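Local coordinates for protein putative NADH-flavin reductase (Streptococcus pneumoniae TIGR4, PDB 4R01) that probably binds NAD(P)H through a Rossmann fold and may act as an NADH-dependent flavin reductase or related oxidoreductase, at residues 52-55 and 56-59; 173-176 and 177-181. All coordinates share one frame; numbering follows the deposited sequence. Where two conformers were deposited one is given.

Interaction 1 and interaction 2 are two local turns on opposite sides of the centre of one Rossmann-fold subunit. Their own centres lie about 39 Å apart and their nearest atoms about 29 Å, so neither touches the other. Residues 52-59 form a capped helical turn that leads into the parallel strand 61-64, next to helix 76-88. Residues 173-181 make a hairpin-like loop between strands 165-168 and 181-183, and there two other subunits of the tetramer come in. Both belong to the NAD(P)H-binding, Rossmann-type part of the chain, but no catalytic or binding role can be assigned to either contact. In each, a polar side chain near a turn accepts backbone N-H groups.

Interaction 1: residues 52-55 and 56-59; sequences TKDD and LTGF
T57 lays its methyl CG2 against the carbonyl of K53, with CG2 3.1 Å from K53 O, one turn back along a short helix that opens with a capping box. In that box T52 is the N-cap residue and D55 its partner. The backbone N of T52 gives a firm bond to D55 OD2 (2.8 Å), meeting the oxygen from above the carboxylate plane, while D55 N points back weakly to T52 OG1 and also bonds to T52 O at 3.0 Å. Threonine and aspartate suit these places because each is short enough to reach the other's backbone N-H. D55 holds CG beside its own backbone N (chi1 -66°), which turns the carboxylate back toward T52, and the same OD2 also forms a salt bridge with K46.

K53 O takes L56 N at 2.9 Å, from well above the carbonyl plane, and T57 N reaches the same oxygen only weakly. L56, the buried member, packs against F84, L87 and L88 of helix 76-88 and I31 of strand 27-32; a branched aliphatic side chain suits this nonpolar site. G58 then takes a positive phi (81°), a conformation glycine adopts readily, and the chain swings toward strand 61-64. The ring of F59 brings its edge to the D55 carbonyl, CE2 lying 3.4 Å from D55 O. Near T57 a water makes doubtfully short contacts with D54 O and T57 O, and accepts from T57 OG1 at 3.0 Å.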
loop_
_atom_site.group_PDB
_atom_site.type_symbol
_atom_site.label_atom_id
_atom_site.label_comp_id
_atom_site.label_asym_id
_atom_site.label_seq_id
_atom_site.Cartn_x
_atom_site.Cartn_y
_atom_site.Cartn_z
ATOM N N THR A 52 -2.988 22.630 39.376
ATOM C CA THR A 52 -2.457 23.974 39.554
ATOM C C THR A 52 -0.955 23.972 39.292
ATOM O O THR A 52 -0.354 22.911 39.126
ATOM C CB THR A 52 -2.726 24.508 40.974
ATOM O OG1 THR A 52 -1.881 23.826 41.909
ATOM C CG2 THR A 52 -4.185 24.293 41.358
ATOM N N LYS A 53 -0.351 25.155 39.258
ATOM C CA LYS A 53 1.095 25.249 39.095
ATOM C C LYS A 53 1.806 24.572 40.260
ATOM O O LYS A 53 2.829 23.917 40.075
ATOM C CB LYS A 53 1.539 26.708 38.982
ATOM C CG LYS A 53 0.815 27.494 37.909
ATOM C CD LYS A 53 1.412 28.881 37.738
ATOM C CE LYS A 53 0.616 29.694 36.730
ATOM N NZ LYS A 53 1.263 31.000 36.426
ATOM N N ASP A 54 1.246 24.721 41.455
ATOM C CA ASP A 54 1.821 24.114 42.648
ATOM C C ASP A 54 1.795 22.585 42.590
ATOM O O ASP A 54 2.529 21.917 43.317
ATOM C CB ASP A 54 1.092 24.610 43.898
ATOM C CG ASP A 54 1.427 26.052 44.233
ATOM O OD1 ASP A 54 2.486 26.538 43.776
ATOM O OD2 ASP A 54 0.640 26.696 44.960
ATOM N N ASP A 55 0.952 22.035 41.722
ATOM C CA ASP A 55 0.930 20.595 41.500
ATOM C C ASP A 55 2.067 20.155 40.583
ATOM O O ASP A 55 2.567 19.038 40.698
ATOM C CB ASP A 55 -0.409 20.157 40.904
ATOM C CG ASP A 55 -1.563 20.349 41.860
ATOM O OD1 ASP A 55 -1.357 20.202 43.086
ATOM O OD2 ASP A 55 -2.681 20.641 41.388
ATOM N N LEU A 56 2.480 21.036 39.677
ATOM C CA LEU A 56 3.473 20.670 38.672
ATOM C C LEU A 56 4.849 21.283 38.918
ATOM O O LEU A 56 5.772 21.067 38.134
ATOM C CB LEU A 56 2.982 21.058 37.279
ATOM C CG LEU A 56 1.745 20.306 36.788
ATOM C CD1 LEU A 56 1.529 20.547 35.299
ATOM C CD2 LEU A 56 1.864 18.821 37.089
ATOM N N THR A 57 4.986 22.045 40.000
ATOM C CA THR A 57 6.295 22.555 40.394
ATOM C C THR A 57 7.130 21.433 40.998
ATOM O O THR A 57 6.591 20.510 41.607
ATOM C CB THR A 57 6.189 23.707 41.412
ATOM O OG1 THR A 57 5.285 23.340 42.461
ATOM C CG2 THR A 57 5.694 24.978 40.738
ATOM N N GLY A 58 8.443 21.513 40.825
ATOM C CA GLY A 58 9.338 20.504 41.360
ATOM C C GLY A 58 9.424 19.265 40.489
ATOM O O GLY A 58 9.570 18.152 40.993
ATOM N N PHE A 59 9.325 19.457 39.177
ATOM C CA PHE A 59 9.481 18.362 38.226
ATOM C C PHE A 59 10.442 18.747 37.107
ATOM O O PHE A 59 10.385 19.859 36.584
ATOM C CB PHE A 59 8.132 17.955 37.630
ATOM C CG PHE A 59 7.233 17.233 38.591
ATOM C CD1 PHE A 59 7.521 15.939 38.991
ATOM C CD2 PHE A 59 6.093 17.844 39.084
ATOM C CE1 PHE A 59 6.696 15.272 39.874
ATOM C CE2 PHE A 59 5.261 17.182 39.966
ATOM C CZ PHE A 59 5.563 15.893 40.363
HETATM O O HOH W 1 4.753 20.565 43.324
#

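Interaction 2: residues 173-176 and 177-181; sequences TTNE and KGISQ
With chi1 at 59°, N175 places CG between its backbone N and carbonyl carbon, and a chi2 of 23° then turns OD1 in over the loop that follows. There OD1 takes two backbone donors, K177 N at 2.9 Å, an Asx turn, and I179 N at 3.2 Å, which arrive from opposite faces of the amide plane and should fix its rotation. Asparagine fits because its short amide can serve as a substitute carbonyl inside a turn. The backbone makes a type I beta turn with a G1 bulge, closed by G178 N to N175 O at 2.9 Å and by a nearly straight bond from N175 N to I179 O (167° at the hydrogen). N175 O also accepts the hydroxyl of T174, whose OG1 lies in the carbonyl plane, on a lone pair, at 3.0 Å.

The bulge position needs the positive phi that suits G178, and T174 packs OG1 against its CA at 3.4 Å. In one conformer of K177, E176 runs alongside it. A water lies between T173 O and S180 OG, doubtfully close to the latter; S180 OG accepts from V153 N.

The loop links edge strand 165-168 to strand 181-183. T174 and E176 form backbone bonds with a second subunit, and S180 N bonds to E122 of a third. S180 also bonds through its backbone to D154, where strand 154-156 runs parallel to 181-183.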
loop_
_atom_site.group_PDB
_atom_site.type_symbol
_atom_site.label_atom_id
_atom_site.label_comp_id
_atom_site.label_asym_id
_atom_site.label_seq_id
_atom_site.Cartn_x
_atom_site.Cartn_y
_atom_site.Cartn_z
ATOM N N THR A 173 7.824 7.525 8.579
ATOM C CA THR A 173 8.976 6.665 8.358
ATOM C C THR A 173 8.578 5.209 8.592
ATOM O O THR A 173 7.697 4.926 9.399
ATOM C CB THR A 173 10.151 7.069 9.288
ATOM O OG1 THR A 173 10.601 8.383 8.937
ATOM C CG2 THR A 173 11.320 6.099 9.185
ATOM N N THR A 174 9.201 4.295 7.860
ATOM C CA THR A 174 8.991 2.872 8.073
ATOM C C THR A 174 10.321 2.216 8.412
ATOM O O THR A 174 11.365 2.860 8.332
ATOM C CB THR A 174 8.389 2.195 6.833
ATOM O OG1 THR A 174 9.381 2.118 5.799
ATOM C CG2 THR A 174 7.184 2.977 6.324
ATOM N N ASN A 175 10.290 0.944 8.797
ATOM C CA ASN A 175 11.530 0.188 8.921
ATOM C C ASN A 175 11.874 -0.427 7.566
ATOM O O ASN A 175 11.231 -0.108 6.567
ATOM C CB ASN A 175 11.431 -0.885 10.011
ATOM C CG ASN A 175 10.321 -1.894 9.763
ATOM O OD1 ASN A 175 9.883 -2.102 8.633
ATOM N ND2 ASN A 175 9.874 -2.542 10.832
ATOM N N GLU A 176 12.863 -1.318 7.538
ATOM C CA GLU A 176 13.341 -1.898 6.282
ATOM C C GLU A 176 12.298 -2.784 5.597
ATOM O O GLU A 176 12.444 -3.125 4.425
ATOM C CB GLU A 176 14.624 -2.702 6.520
ATOM C CG GLU A 176 14.419 -3.981 7.316
ATOM C CD GLU A 176 15.697 -4.777 7.497
ATOM O OE1 GLU A 176 16.764 -4.307 7.046
ATOM O OE2 GLU A 176 15.637 -5.875 8.089
ATOM N N LYS A 177 11.252 -3.158 6.328
ATOM C CA LYS A 177 10.191 -3.989 5.774
ATOM C C LYS A 177 9.050 -3.131 5.232
ATOM O O LYS A 177 8.068 -3.652 4.702
ATOM C CB LYS A 177 9.660 -4.955 6.834
ATOM C CG LYS A 177 10.718 -5.467 7.800
ATOM C CD LYS A 177 11.185 -6.876 7.457
ATOM C CE LYS A 177 12.236 -6.878 6.357
ATOM N NZ LYS A 177 12.856 -8.223 6.203
ATOM N N GLY A 178 9.186 -1.817 5.374
ATOM C CA GLY A 178 8.159 -0.892 4.929
ATOM C C GLY A 178 6.984 -0.858 5.889
ATOM O O GLY A 178 5.880 -0.462 5.525
ATOM N N ILE A 179 7.231 -1.273 7.128
ATOM C CA ILE A 179 6.178 -1.377 8.131
ATOM C C ILE A 179 6.346 -0.322 9.223
ATOM O O ILE A 179 7.463 -0.022 9.642
ATOM C CB ILE A 179 6.164 -2.783 8.774
ATOM C CG1 ILE A 179 6.113 -3.862 7.691
ATOM C CG2 ILE A 179 4.989 -2.938 9.729
ATOM C CD1 ILE A 179 6.161 -5.272 8.232
ATOM N N SER A 180 5.231 0.245 9.672
ATOM C CA SER A 180 5.253 1.196 10.775
ATOM C C SER A 180 4.453 0.665 11.962
ATOM O O SER A 180 3.232 0.813 12.014
ATOM C CB SER A 180 4.701 2.550 10.330
ATOM O OG SER A 180 4.647 3.455 11.418
ATOM N N GLN A 181 5.148 0.037 12.905
ATOM C CA GLN A 181 4.514 -0.492 14.109
ATOM C C GLN A 181 5.446 -0.330 15.301
ATOM O O GLN A 181 6.659 -0.221 15.130
ATOM C CB GLN A 181 4.142 -1.965 13.934
ATOM C CG GLN A 181 5.344 -2.883 13.773
ATOM C CD GLN A 181 4.969 -4.351 13.749
ATOM O OE1 GLN A 181 4.425 -4.851 12.767
ATOM N NE2 GLN A 181 5.269 -5.052 14.836
HETATM O O HOH W 2 6.056 5.429 11.445
#